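Local coordinates for protein acyl-CoA dehydrogenase (Mycobacterium thermoresistibile, PDB 3PFD) that probably catalyses the FAD-dependent oxidation of saturated acyl-CoA thioesters to 2,3-dehydroacyl-CoA, and binds the reduced flavin, at residues Gly216-Pro221 with Met366-Lys371; Ala337-Met342 with Ile372-Glu377. One frame throughout, in Å; residues are numbered along the deposited sequence.

How the contacts relate
Two contacts made by consecutive segments, on and just after helix 363-373, illustrate how one helix can be joined to distant parts of a fold. From the N terminus the chain first reaches 216-221, a loop between two strands of the middle domain, then 337-342 on the long helix 326-352, and last the consecutive segments 366-371 and 372-377. Contact 1 closes a loop of 144 intervening residues and ties the middle domain to the C-terminal one; contact 2 closes a loop of 29 within the C-terminal domain. The two cross along the chain. They also touch in space: the SD atom of M342 lies 3.6 Å from CA of K371, and both contacts border the second subunit.

Contact 1. Residues Gly216-Pro221 with Met366-Lys371; sequences GIKGSP and MMRDAK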
loop_
_atom_site.group_PDB
_atom_site.type_symbol
_atom_site.label_atom_id
_atom_site.label_comp_id
_atom_site.label_asym_id
_atom_site.label_seq_id
_atom_site.Cartn_x
_atom_site.Cartn_y
_atom_site.Cartn_z
ATOM N N GLY C 216 23.908 3.019 -2.937
ATOM C CA GLY C 216 23.864 4.392 -2.459
ATOM C C GLY C 216 24.822 4.543 -1.300
ATOM O O GLY C 216 25.711 3.702 -1.107
ATOM N N ILE C 217 24.640 5.609 -0.513
ATOM C CA ILE C 217 25.678 6.125 0.392
ATOM C C ILE C 217 27.076 5.788 -0.168
ATOM O O ILE C 217 27.960 5.260 0.544
ATOM C CB ILE C 217 25.481 5.711 1.889
ATOM C CG1 ILE C 217 25.352 4.186 2.029
ATOM C CG2 ILE C 217 24.248 6.420 2.449
ATOM C CD1 ILE C 217 25.611 3.659 3.418
ATOM N N LYS C 218 27.236 6.071 -1.463
ATOM C CA LYS C 218 28.420 5.657 -2.199
ATOM C C LYS C 218 29.710 6.192 -1.555
ATOM O O LYS C 218 30.703 5.491 -1.519
ATOM C CB LYS C 218 28.338 6.091 -3.654
ATOM C CG LYS C 218 27.362 5.289 -4.486
ATOM C CD LYS C 218 27.734 5.359 -5.926
ATOM C CE LYS C 218 26.746 4.593 -6.753
ATOM N NZ LYS C 218 27.072 4.788 -8.164
ATOM N N GLY C 219 29.670 7.403 -1.014
ATOM C CA GLY C 219 30.852 7.985 -0.375
ATOM C C GLY C 219 31.217 7.478 1.008
ATOM O O GLY C 219 32.310 7.726 1.477
ATOM N N SER C 220 30.292 6.799 1.683
ATOM C CA SER C 220 30.582 6.235 2.996
ATOM C C SER C 220 31.403 4.978 2.796
ATOM O O SER C 220 30.920 4.019 2.154
ATOM C CB SER C 220 29.293 5.914 3.769
ATOM O OG SER C 220 29.601 5.193 4.949
ATOM N N PRO C 221 32.656 4.971 3.311
ATOM C CA PRO C 221 33.463 3.748 3.160
ATOM C C PRO C 221 32.834 2.592 3.949
ATOM O O PRO C 221 32.488 2.752 5.136
ATOM C CB PRO C 221 34.836 4.119 3.752
ATOM C CG PRO C 221 34.753 5.588 4.163
ATOM C CD PRO C 221 33.299 5.990 4.159
ATOM N N MET C 366 19.059 10.483 -3.576
ATOM C CA MET C 366 18.213 10.322 -2.402
ATOM C C MET C 366 17.461 8.974 -2.341
ATOM O O MET C 366 17.335 8.359 -1.273
ATOM C CB MET C 366 17.244 11.486 -2.308
ATOM C CG MET C 366 17.939 12.831 -1.936
ATOM S SD MET C 366 16.790 14.187 -2.222
ATOM C CE MET C 366 17.799 15.599 -1.830
ATOM N N MET C 367 17.005 8.511 -3.495
ATOM C CA MET C 367 16.246 7.271 -3.584
ATOM C C MET C 367 17.188 6.110 -3.304
ATOM O O MET C 367 16.882 5.201 -2.499
ATOM C CB MET C 367 15.618 7.147 -4.991
ATOM C CG MET C 367 14.725 5.928 -5.145
ATOM S SD MET C 367 14.066 5.774 -6.809
ATOM C CE MET C 367 13.510 4.060 -6.754
ATOM N N ARG C 368 18.349 6.152 -3.968
ATOM C CA ARG C 368 19.386 5.138 -3.778
ATOM C C ARG C 368 19.847 5.055 -2.306
ATOM O O ARG C 368 19.942 3.955 -1.752
ATOM C CB ARG C 368 20.564 5.378 -4.722
ATOM C CG ARG C 368 20.196 5.147 -6.208
ATOM C CD ARG C 368 21.424 5.241 -7.105
ATOM N NE ARG C 368 21.852 6.613 -7.362
ATOM C CZ ARG C 368 22.935 7.198 -6.844
ATOM N NH1 ARG C 368 23.704 6.550 -5.947
ATOM N NH2 ARG C 368 23.223 8.454 -7.191
ATOM N N ASP C 369 20.084 6.212 -1.685
ATOM C CA ASP C 369 20.436 6.295 -0.261
ATOM C C ASP C 369 19.318 5.795 0.655
ATOM O O ASP C 369 19.590 5.165 1.670
ATOM C CB ASP C 369 20.757 7.751 0.148
ATOM C CG ASP C 369 21.993 8.315 -0.560
ATOM O OD1 ASP C 369 22.759 7.534 -1.221
ATOM O OD2 ASP C 369 22.186 9.555 -0.446
ATOM N N ALA C 370 18.068 6.139 0.346
ATOM C CA ALA C 370 16.973 5.789 1.252
ATOM C C ALA C 370 16.907 4.280 1.482
ATOM O O ALA C 370 16.569 3.844 2.590
ATOM C CB ALA C 370 15.620 6.313 0.728
ATOM N N LYS C 371 17.231 3.502 0.448
ATOM C CA LYS C 371 17.159 2.044 0.513
ATOM C C LYS C 371 17.975 1.425 1.649
ATOM O O LYS C 371 17.539 0.440 2.229
ATOM C CB LYS C 371 17.561 1.393 -0.825
ATOM C CG LYS C 371 17.486 -0.159 -0.816
ATOM C CD LYS C 371 16.009 -0.660 -0.716
ATOM C CE LYS C 371 15.920 -2.004 0.055
ATOM N NZ LYS C 371 14.499 -2.287 0.419
HETATM O O HOH W 1 25.381 8.117 -2.272
#
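The N-H of I217 reaches OD1 of D369 from above the carboxylate plane, 44° out of it, and the guanidinium of R368 is approached obliquely by CA of G216 and CE of K218. In the first of these encounters I217 N donates to D369 OD1 at 2.8 Å, with an N-H...O angle of 147°. A water gives OD1 a second hydrogen bond, and itself accepts from K218 N at 2.9 Å. One carboxylate oxygen therefore holds two successive amides of the loop, the first directly and the next through the water. The helical side chain reaches this position with its CG anti to the carbonyl carbon (chi1 -64°).

G216 lets the backbone come this near. Its CA is 4.5 Å from CA of D369 and 3.6 Å from D369 OD1, a spacing that leaves no room for a beta carbon against the helix. I217 follows with a positive phi and starts a type I turn closed by S220 N on I217 O. Only its CG2 branch comes near the carboxylate; the end of the side chain leads off toward the flavin. Between nearest atoms, the side chain of I217 is about 4 Å from the bound FDA.

K218 and R368 present like charges, K218 NZ and R368 NH1 lying 4.4 Å apart, while their closer touch is from K218 CE to R368 NH1. Salt bridges from R368 to E364 and D46, and a hydrogen bond to L215 O, would be expected to offset that repulsion.

The contact thus sets the loop between strands 206-211 and 222-233 of the middle domain against helix 363-373. C95 and S96 of helix 95-114 pack on I217, helix 326-352 lies against M367 and A370, and Y357 of the second subunit hydrogen-bonds R368 O.

Contact 2. Residues Ala337-Met342 with Ile372-Glu377; sequences ASDVAM and ITQIYE. With FDA (dihydroflavine-adenine dinucleotide), chain B.
Q374 makes the one direct hydrogen bond between the segments, from NE2 to D339 OD1, at 2.9 Å and with an N-H...O angle of 161°. The acceptor lies almost in the amide plane, whereas the donor meets OD1 on its anti side, 26° out of the carboxylate plane; amide and carboxylate are turned 84° from each other. An extended side chain carries the amide across to the helix. Each polar end has further partners: D339 OD1 also pairs with N380 ND2 and OD2 forms a salt bridge with R384, while Q374 OE1 pairs with K371 NZ. With two amides and an arginine donating to it, D339 would be expected to stay ionised.

Van der Waals contacts make up the rest. M342 crosses the glutamine amide at about a right angle, its CG 3.3 Å from Q374 OE1. Alongside, S338 CB points at the backbone turn and lies 3.1 Å from T373 OG1, an oxygen engaged with A370 O, and 3.8 Å from Q374 CG. The S338 hydroxyl pairs chiefly with K334 O, and also accepts from N380 ND2.

Flavin contacts belong to the far side of 372-377, where I372, Y376 and E377 are part of the flavin pocket. There I372 CG1 sits over the centre of one face of the Y376 ring, 3.5 Å above its plane, and the ring edge meets the isoalloxazine, with Y376 CD1 3.5 Å from flavin C6. I372 CD1 reaches the methyl C8M at 3.6 Å. I372 O accepts from both I375 N and Y376 N.

Helix 326-352 is thus joined to helix 363-373 and the segment that follows it in the C-terminal domain. Helix 256-280 borders A337, T373 and Y376, helix 292-321 borders A337 and V340, and Q350 of the second subunit hydrogen-bonds Q374 O.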
loop_
_atom_site.group_PDB
_atom_site.type_symbol
_atom_site.label_atom_id
_atom_site.label_comp_id
_atom_site.label_asym_id
_atom_site.label_seq_id
_atom_site.Cartn_x
_atom_site.Cartn_y
_atom_site.Cartn_z
ATOM N N ALA C 337 10.063 5.089 9.725
ATOM C CA ALA C 337 10.754 6.166 8.999
ATOM C C ALA C 337 11.435 5.685 7.728
ATOM O O ALA C 337 11.400 6.371 6.714
ATOM C CB ALA C 337 11.750 6.922 9.878
ATOM N N SER C 338 12.059 4.518 7.783
ATOM C CA SER C 338 12.790 4.023 6.603
ATOM C C SER C 338 11.824 3.574 5.526
ATOM O O SER C 338 12.072 3.805 4.343
ATOM C CB SER C 338 13.784 2.900 6.970
ATOM O OG SER C 338 13.131 1.835 7.644
ATOM N N ASP C 339 10.722 2.937 5.921
ATOM C CA ASP C 339 9.657 2.630 4.961
ATOM C C ASP C 339 9.128 3.917 4.329
ATOM O O ASP C 339 8.920 3.982 3.112
ATOM C CB ASP C 339 8.504 1.824 5.592
ATOM C CG ASP C 339 8.889 0.388 5.890
ATOM O OD1 ASP C 339 9.957 -0.050 5.460
ATOM O OD2 ASP C 339 8.132 -0.307 6.569
ATOM N N VAL C 340 8.929 4.950 5.151
ATOM C CA VAL C 340 8.422 6.233 4.640
ATOM C C VAL C 340 9.412 6.843 3.590
ATOM O O VAL C 340 9.010 7.252 2.483
ATOM C CB VAL C 340 8.089 7.186 5.798
ATOM C CG1 VAL C 340 7.913 8.622 5.310
ATOM C CG2 VAL C 340 6.759 6.751 6.516
ATOM N N ALA C 341 10.703 6.845 3.940
ATOM C CA ALA C 341 11.749 7.391 3.071
ATOM C C ALA C 341 11.789 6.693 1.725
ATOM O O ALA C 341 11.985 7.335 0.727
ATOM C CB ALA C 341 13.105 7.297 3.749
ATOM N N MET C 342 11.677 5.366 1.726
ATOM C CA MET C 342 11.687 4.613 0.467
ATOM C C MET C 342 10.550 5.036 -0.453
ATOM O O MET C 342 10.747 5.240 -1.665
ATOM C CB MET C 342 11.635 3.084 0.727
ATOM C CG MET C 342 12.152 2.243 -0.431
ATOM S SD MET C 342 13.875 2.581 -0.889
ATOM C CE MET C 342 13.678 3.581 -2.413
ATOM N N ILE C 372 19.148 1.988 1.963
ATOM C CA ILE C 372 19.978 1.429 3.038
ATOM C C ILE C 372 19.302 1.516 4.403
ATOM O O ILE C 372 19.564 0.678 5.266
ATOM C CB ILE C 372 21.429 2.054 3.120
ATOM C CG1 ILE C 372 22.353 1.232 4.032
ATOM C CG2 ILE C 372 21.375 3.478 3.654
ATOM C CD1 ILE C 372 22.545 -0.267 3.613
ATOM N N THR C 373 18.448 2.520 4.610
ATOM C CA THR C 373 17.862 2.735 5.929
ATOM C C THR C 373 16.939 1.585 6.369
ATOM O O THR C 373 16.751 1.370 7.568
ATOM C CB THR C 373 17.160 4.109 6.063
ATOM O OG1 THR C 373 16.016 4.137 5.208
ATOM C CG2 THR C 373 18.117 5.248 5.652
ATOM N N GLN C 374 16.378 0.865 5.393
ATOM C CA GLN C 374 15.539 -0.328 5.650
ATOM C C GLN C 374 16.383 -1.561 5.983
ATOM O O GLN C 374 15.846 -2.608 6.426
ATOM C CB GLN C 374 14.658 -0.634 4.426
ATOM C CG GLN C 374 13.673 0.466 4.089
ATOM C CD GLN C 374 12.852 0.161 2.846
ATOM O OE1 GLN C 374 13.400 0.027 1.743
ATOM N NE2 GLN C 374 11.526 0.036 3.023
ATOM N N ILE C 375 17.704 -1.440 5.798
ATOM C CA ILE C 375 18.594 -2.613 5.865
ATOM C C ILE C 375 19.523 -2.580 7.066
ATOM O O ILE C 375 19.561 -3.560 7.817
ATOM C CB ILE C 375 19.411 -2.840 4.552
ATOM C CG1 ILE C 375 18.479 -3.030 3.363
ATOM C CG2 ILE C 375 20.435 -4.040 4.689
ATOM C CD1 ILE C 375 19.189 -3.076 2.042
ATOM N N TYR C 376 20.305 -1.507 7.242
ATOM C CA TYR C 376 21.255 -1.535 8.365
ATOM C C TYR C 376 20.666 -1.180 9.717
ATOM O O TYR C 376 19.519 -0.735 9.794
ATOM C CB TYR C 376 22.600 -0.795 8.128
ATOM C CG TYR C 376 22.581 0.684 7.813
ATOM C CD1 TYR C 376 23.755 1.307 7.398
ATOM C CD2 TYR C 376 21.418 1.454 7.896
ATOM C CE1 TYR C 376 23.787 2.666 7.056
ATOM C CE2 TYR C 376 21.434 2.830 7.556
ATOM C CZ TYR C 376 22.639 3.417 7.138
ATOM O OH TYR C 376 22.714 4.745 6.794
ATOM N N GLU C 377 21.488 -1.360 10.757
ATOM C CA GLU C 377 21.058 -1.361 12.155
ATOM C C GLU C 377 19.807 -2.226 12.418
ATOM O O GLU C 377 18.958 -1.855 13.250
ATOM C CB GLU C 377 20.872 0.085 12.687
ATOM C CG GLU C 377 22.169 0.895 12.634
ATOM C CD GLU C 377 22.212 2.083 13.593
ATOM O OE1 GLU C 377 21.430 2.087 14.582
ATOM O OE2 GLU C 377 23.056 2.995 13.352
HETATM P PA FDA B . 20.796 -11.433 6.164
HETATM O O1A FDA B . 20.747 -11.526 7.664
HETATM O O2A FDA B . 21.372 -12.558 5.340
HETATM O O5B FDA B . 19.291 -11.146 5.665
HETATM C C5B FDA B . 18.817 -11.507 4.363
HETATM C C4B FDA B . 17.291 -11.342 4.325
HETATM O O4B FDA B . 16.664 -12.289 5.198
HETATM C C3B FDA B . 16.852 -9.962 4.820
HETATM O O3B FDA B . 15.675 -9.591 4.089
HETATM C C2B FDA B . 16.477 -10.212 6.271
HETATM O O2B FDA B . 15.517 -9.275 6.768
HETATM C C1B FDA B . 15.898 -11.606 6.184
HETATM N N9A FDA B . 15.898 -12.306 7.485
HETATM C C8A FDA B . 16.976 -12.752 8.155
HETATM N N7A FDA B . 16.571 -13.353 9.302
HETATM C C5A FDA B . 15.218 -13.278 9.354
HETATM C C6A FDA B . 14.263 -13.711 10.289
HETATM N N6A FDA B . 14.655 -14.348 11.436
HETATM N N1A FDA B . 12.946 -13.481 10.036
HETATM C C2A FDA B . 12.583 -12.837 8.904
HETATM N N3A FDA B . 13.473 -12.412 7.979
HETATM C C4A FDA B . 14.799 -12.613 8.191
HETATM N N1 FDA B . 27.338 -3.860 10.395
HETATM C C2 FDA B . 28.309 -3.508 11.293
HETATM O O2 FDA B . 28.752 -4.332 12.137
HETATM N N3 FDA B . 28.815 -2.257 11.279
HETATM C C4 FDA B . 28.371 -1.340 10.389
HETATM O O4 FDA B . 28.891 -0.212 10.424
HETATM C C4X FDA B . 27.356 -1.663 9.466
HETATM N N5 FDA B . 26.981 -0.805 8.496
HETATM C C5X FDA B . 26.466 -1.258 7.341
HETATM C C6 FDA B . 26.546 -0.500 6.163
HETATM C C7 FDA B . 26.071 -1.031 4.950
HETATM C C7M FDA B . 26.148 -0.212 3.679
HETATM C C8 FDA B . 25.486 -2.289 4.916
HETATM C C8M FDA B . 24.949 -2.884 3.626
HETATM C C9 FDA B . 25.398 -3.030 6.079
HETATM C C9A FDA B . 25.896 -2.528 7.286
HETATM N N10 FDA B . 26.027 -3.381 8.403
HETATM C C10 FDA B . 26.846 -2.956 9.484
HETATM C "C1'" FDA B . 25.540 -4.760 8.336
HETATM C "C2'" FDA B . 24.014 -4.838 8.484
HETATM O "O2'" FDA B . 23.559 -4.577 9.831
HETATM C "C3'" FDA B . 23.569 -6.186 7.958
HETATM O "O3'" FDA B . 23.603 -6.134 6.510
HETATM C "C4'" FDA B . 22.156 -6.564 8.440
HETATM O "O4'" FDA B . 22.172 -6.868 9.837
HETATM C "C5'" FDA B . 21.596 -7.767 7.692
HETATM O "O5'" FDA B . 22.581 -8.807 7.649
HETATM P P FDA B . 22.928 -9.487 6.232
HETATM O O1P FDA B . 23.335 -8.387 5.283
HETATM O O2P FDA B . 23.859 -10.651 6.473
HETATM O O3P FDA B . 21.498 -10.023 5.715
#